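Local coordinates for chorismate mutase and shikimate 5-dehydrogenase fusion protein (Clostridium acetobutylicum, PDB 3FBT) that probably catalyses, through the dehydrogenase part held in this chain, the reversible NADPH-linked reduction of 3-dehydroshikimate to shikimate on the route to chorismate, at residues 77-80 against 81-85; 132-135 against 136-140. All coordinates share one frame; numbering follows the deposited sequence.

Contact 1 of 2, residues 77-80 against 81-85; sequences YEIS and EKARK. With SO4 (sulfate ion), chain G.
Ile-79 reaches forward over the first turn of helix 81-86 with its CG2 methyl, which lies 3.6 Å from Ala-83 CB. That methyl sits anti to the backbone N of Ile-79, with chi1 at -62° as measured to CG1, and this torsion turns it toward the helix while CG1 lies beside the backbone N. Met-73 and Val-89 also touch the Ile-79 side chain. Ser-80 follows as the N-cap and carries the polar side of the junction. Its OG stands between the backbone N and the carbonyl carbon, chi1 71°, and from there accepts a bond from Ala-83 N at 3.1 Å, with an N-H...O angle of 159°. The backbone carbonyl of the same residue takes up the next amide: Arg-84 N is hydrogen-bonded to Ser-80 O at 2.9 Å. The side-chain bond makes Ser-80 a serine N-cap, and the Arg-84 N bond starts the helical hydrogen bonding, where the short, weakly bonded strand 78-79, outermost in the mixed sheet within this chain, passes into the helix in the substrate-binding domain of the shikimate dehydrogenase fold. The cap hydroxyl has a second role, because Ser-80 OG donates to O2 of a sulfate ion at 2.8 Å. With its proton directed there, the oxygen can accept from Ala-83 N. The sulfate, probably taken up from the crystallisation liquor, also bonds to Asn-103 N and approaches the aliphatic root of Lys-82, whose CB is 3.0 Å from O1. An anion beside the positive end of the helix dipole would be expected to be stabilised there. Glu-81, a predicted NADP(+)-site residue, has an extended chain beyond CG; its OE2 makes a long salt bridge of 3.9 Å with Lys-85 NZ.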
loop_
_atom_site.group_PDB
_atom_site.type_symbol
_atom_site.label_atom_id
_atom_site.label_comp_id
_atom_site.label_asym_id
_atom_site.label_seq_id
_atom_site.Cartn_x
_atom_site.Cartn_y
_atom_site.Cartn_z
ATOM N N TYR A 77 10.159 5.542 -18.351
ATOM C CA TYR A 77 10.109 5.707 -19.783
ATOM C C TYR A 77 10.379 7.183 -20.115
ATOM O O TYR A 77 10.725 7.566 -21.251
ATOM C CB TYR A 77 8.779 5.198 -20.338
ATOM C CG TYR A 77 7.614 6.082 -19.975
ATOM C CD1 TYR A 77 6.878 5.828 -18.854
ATOM C CD2 TYR A 77 7.245 7.173 -20.767
ATOM C CE1 TYR A 77 5.814 6.642 -18.484
ATOM C CE2 TYR A 77 6.161 8.000 -20.415
ATOM C CZ TYR A 77 5.463 7.703 -19.269
ATOM O OH TYR A 77 4.403 8.475 -18.854
ATOM N N GLU A 78 10.265 8.036 -19.124
ATOM C CA GLU A 78 10.503 9.427 -19.372
ATOM C C GLU A 78 10.950 10.089 -18.050
ATOM O O GLU A 78 10.591 9.582 -16.988
ATOM C CB GLU A 78 9.189 10.000 -19.856
ATOM C CG GLU A 78 9.196 11.418 -20.210
ATOM C CD GLU A 78 7.787 11.846 -20.675
ATOM O OE1 GLU A 78 7.582 12.014 -21.885
ATOM O OE2 GLU A 78 6.879 11.991 -19.836
ATOM N N ILE A 79 11.663 11.227 -18.148
ATOM C CA ILE A 79 12.288 11.960 -17.020
ATOM C C ILE A 79 12.256 13.484 -17.314
ATOM O O ILE A 79 12.579 13.902 -18.430
ATOM C CB ILE A 79 13.790 11.476 -16.830
ATOM C CG1 ILE A 79 13.838 9.980 -16.485
ATOM C CG2 ILE A 79 14.521 12.241 -15.714
ATOM C CD1 ILE A 79 15.268 9.437 -16.320
ATOM N N SER A 80 11.812 14.324 -16.387
ATOM C CA SER A 80 11.771 15.750 -16.666
ATOM C C SER A 80 13.169 16.323 -17.003
ATOM O O SER A 80 14.234 15.740 -16.636
ATOM C CB SER A 80 11.256 16.529 -15.465
ATOM O OG SER A 80 12.252 16.497 -14.450
ATOM N N GLU A 81 13.124 17.500 -17.647
ATOM C CA GLU A 81 14.328 18.215 -18.139
ATOM C C GLU A 81 15.230 18.547 -16.932
ATOM O O GLU A 81 16.378 18.103 -16.885
ATOM C CB GLU A 81 13.960 19.477 -18.986
ATOM C CG GLU A 81 15.148 20.511 -19.218
ATOM C CD GLU A 81 14.900 21.619 -20.315
ATOM O OE1 GLU A 81 14.960 21.332 -21.549
ATOM O OE2 GLU A 81 14.700 22.808 -19.943
ATOM N N LYS A 82 14.681 19.256 -15.940
ATOM C CA LYS A 82 15.332 19.432 -14.635
ATOM C C LYS A 82 15.997 18.154 -14.059
ATOM O O LYS A 82 17.157 18.191 -13.669
ATOM C CB LYS A 82 14.342 20.013 -13.605
ATOM C CG LYS A 82 14.907 21.062 -12.705
ATOM C CD LYS A 82 15.460 22.144 -13.597
ATOM C CE LYS A 82 14.714 22.034 -14.903
ATOM N NZ LYS A 82 15.243 22.916 -15.957
ATOM N N ALA A 83 15.292 17.034 -13.978
ATOM C CA ALA A 83 15.909 15.848 -13.358
ATOM C C ALA A 83 17.036 15.305 -14.186
ATOM O O ALA A 83 18.028 14.788 -13.653
ATOM C CB ALA A 83 14.872 14.698 -13.060
ATOM N N ARG A 84 16.866 15.371 -15.489
ATOM C CA ARG A 84 17.911 14.941 -16.395
ATOM C C ARG A 84 19.206 15.703 -16.122
ATOM O O ARG A 84 20.278 15.119 -16.043
ATOM C CB ARG A 84 17.489 15.237 -17.824
ATOM C CG ARG A 84 18.113 14.258 -18.778
ATOM C CD ARG A 84 18.480 14.837 -20.169
ATOM N NE ARG A 84 19.642 14.048 -20.585
ATOM C CZ ARG A 84 20.514 14.336 -21.545
ATOM N NH1 ARG A 84 20.399 15.430 -22.300
ATOM N NH2 ARG A 84 21.511 13.488 -21.750
ATOM N N LYS A 85 19.087 17.018 -15.986
ATOM C CA LYS A 85 20.217 17.920 -15.836
ATOM C C LYS A 85 20.862 17.667 -14.488
ATOM O O LYS A 85 22.082 17.655 -14.340
ATOM C CB LYS A 85 19.715 19.348 -15.853
ATOM C CG LYS A 85 19.321 19.825 -17.226
ATOM C CD LYS A 85 19.162 21.339 -17.231
ATOM C CE LYS A 85 19.421 21.885 -18.646
ATOM N NZ LYS A 85 18.465 22.956 -19.004
HETATM S S SO4 G . 10.945 18.868 -11.813
HETATM O O1 SO4 G . 12.062 19.833 -11.663
HETATM O O2 SO4 G . 11.529 17.538 -11.947
HETATM O O3 SO4 G . 10.142 19.097 -10.603
HETATM O O4 SO4 G . 9.943 19.190 -12.850
#

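Contact 2 of 2, residues 132-135 against 136-140; sequences GAAR and AVLQY. With SO4 (sulfate ion), chain F.
Ala-134 and Leu-138 meet one turn apart on helix 134-143, the helix that follows strand 124-128 in the Rossmann-type NADP(+) domain and links it to strand 148-153 in a beta-alpha-beta unit. Ala-134 matches the alanine of a GxGxxA pattern, and its CB lies 4.3 Å from Leu-138 CD1. The leucine takes chi1 -66°, CG anti to its carbonyl carbon, which lays CG and CD1 alongside the Ala-134 carbonyl oxygen; Leu-138 N donates to that same oxygen at 2.9 Å. Beyond the helix, Leu-138 packs on Ile-149 and Val-151 of the parallel sheet. Val-137 touches Phe-109 of helix 105-115. Its CG2 lies beside the backbone N and comes within 3.4 Å of Ala-133 O, the N-cap carbonyl. This carbonyl accepts a hydrogen bond from Val-137 N at 3.2 Å. Ala-133, with Gly-132, belongs to the predicted NADP(+) site. Gln-139 N bonds to Arg-135 O at 3.0 Å, the third such bond. The two side chains of that pair diverge: Gln-139 NE2 is bonded to Asp-143 OD1, whereas Arg-135, bent at chi3, reaches to the neighbourhood of the predicted catalytic Lys-69. A sulfate lies at the guanidinium edge, where Arg-135 NH2 donates to its O1 at 3.0 Å with an N-H...O angle of 144°.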
loop_
_atom_site.group_PDB
_atom_site.type_symbol
_atom_site.label_atom_id
_atom_site.label_comp_id
_atom_site.label_asym_id
_atom_site.label_seq_id
_atom_site.Cartn_x
_atom_site.Cartn_y
_atom_site.Cartn_z
ATOM N N GLY A 132 24.186 14.301 -0.679
ATOM C CA GLY A 132 22.814 14.647 -0.366
ATOM C C GLY A 132 22.258 15.519 -1.485
ATOM O O GLY A 132 22.351 15.170 -2.683
ATOM N N ALA A 133 21.683 16.673 -1.124
ATOM C CA ALA A 133 21.015 17.415 -2.159
ATOM C C ALA A 133 21.895 18.388 -2.917
ATOM O O ALA A 133 21.376 19.214 -3.621
ATOM C CB ALA A 133 19.701 18.099 -1.655
ATOM N N ALA A 134 23.204 18.279 -2.836
ATOM C CA ALA A 134 24.059 19.223 -3.586
ATOM C C ALA A 134 23.785 19.316 -5.069
ATOM O O ALA A 134 23.891 20.388 -5.661
ATOM C CB ALA A 134 25.542 18.933 -3.372
ATOM N N ARG A 135 23.490 18.194 -5.699
ATOM C CA ARG A 135 23.246 18.208 -7.123
ATOM C C ARG A 135 22.099 19.147 -7.509
ATOM O O ARG A 135 22.212 20.002 -8.439
ATOM C CB ARG A 135 22.925 16.778 -7.559
ATOM C CG ARG A 135 24.113 15.887 -7.518
ATOM C CD ARG A 135 23.810 14.459 -8.090
ATOM N NE ARG A 135 22.933 13.746 -7.157
ATOM C CZ ARG A 135 23.010 12.437 -6.913
ATOM N NH1 ARG A 135 23.927 11.705 -7.541
ATOM N NH2 ARG A 135 22.176 11.865 -6.049
ATOM N N ALA A 136 20.976 18.998 -6.804
ATOM C CA ALA A 136 19.812 19.828 -7.150
ATOM C C ALA A 136 20.043 21.287 -6.761
ATOM O O ALA A 136 19.657 22.152 -7.464
ATOM C CB ALA A 136 18.547 19.293 -6.492
ATOM N N VAL A 137 20.674 21.545 -5.643
ATOM C CA VAL A 137 21.009 22.929 -5.191
ATOM C C VAL A 137 21.956 23.618 -6.234
ATOM O O VAL A 137 21.748 24.775 -6.598
ATOM C CB VAL A 137 21.671 22.827 -3.804
ATOM C CG1 VAL A 137 22.437 24.093 -3.359
ATOM C CG2 VAL A 137 20.689 22.411 -2.759
ATOM N N LEU A 138 22.975 22.904 -6.741
ATOM C CA LEU A 138 23.934 23.466 -7.720
ATOM C C LEU A 138 23.247 23.735 -9.062
ATOM O O LEU A 138 23.489 24.765 -9.690
ATOM C CB LEU A 138 25.117 22.504 -7.949
ATOM C CG LEU A 138 26.037 22.283 -6.736
ATOM C CD1 LEU A 138 26.945 21.039 -6.862
ATOM C CD2 LEU A 138 26.883 23.569 -6.388
ATOM N N GLN A 139 22.362 22.847 -9.513
ATOM C CA GLN A 139 21.605 23.157 -10.728
ATOM C C GLN A 139 20.753 24.411 -10.528
ATOM O O GLN A 139 20.697 25.279 -11.415
ATOM C CB GLN A 139 20.711 22.003 -11.157
ATOM C CG GLN A 139 20.077 22.261 -12.457
ATOM C CD GLN A 139 21.122 22.266 -13.534
ATOM O OE1 GLN A 139 22.107 21.528 -13.452
ATOM N NE2 GLN A 139 20.930 23.111 -14.555
ATOM N N TYR A 140 20.072 24.502 -9.378
ATOM C CA TYR A 140 19.267 25.691 -9.125
ATOM C C TYR A 140 20.084 27.005 -9.124
ATOM O O TYR A 140 19.674 27.950 -9.792
ATOM C CB TYR A 140 18.517 25.553 -7.825
ATOM C CG TYR A 140 17.579 26.687 -7.537
ATOM C CD1 TYR A 140 16.229 26.663 -7.989
ATOM C CD2 TYR A 140 18.007 27.768 -6.816
ATOM C CE1 TYR A 140 15.355 27.735 -7.740
ATOM C CE2 TYR A 140 17.149 28.859 -6.564
ATOM C CZ TYR A 140 15.845 28.836 -6.996
ATOM O OH TYR A 140 15.064 29.917 -6.655
HETATM S S SO4 F . 21.773 8.104 -4.841
HETATM O O1 SO4 F . 22.191 9.420 -4.337
HETATM O O2 SO4 F . 22.687 7.026 -4.436
HETATM O O3 SO4 F . 20.471 7.847 -4.265
HETATM O O4 SO4 F . 21.911 8.155 -6.283
#

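In the fold
Contact 1 precedes contact 2 along the chain, and each marks the beginning of a helix in a different domain. The 77-80/81-85 contact leads from a short, weakly bonded strand, outermost in the mixed sheet within this chain, into helix 81-86; the 132-135/136-140 contact opens helix 134-143 beside the parallel sheet. Their centres are 15 Å apart, yet the helices meet across the groove between the domains, where Lys-85 CD lies 3.7 Å from Gln-139 NE2 and Ile-86 touches Arg-135, Ala-136 and Gln-139. In shikimate dehydrogenases the substrate site of one domain and the cofactor site of the other face each other across this cleft, and residues of both predicted sites lie near this junction.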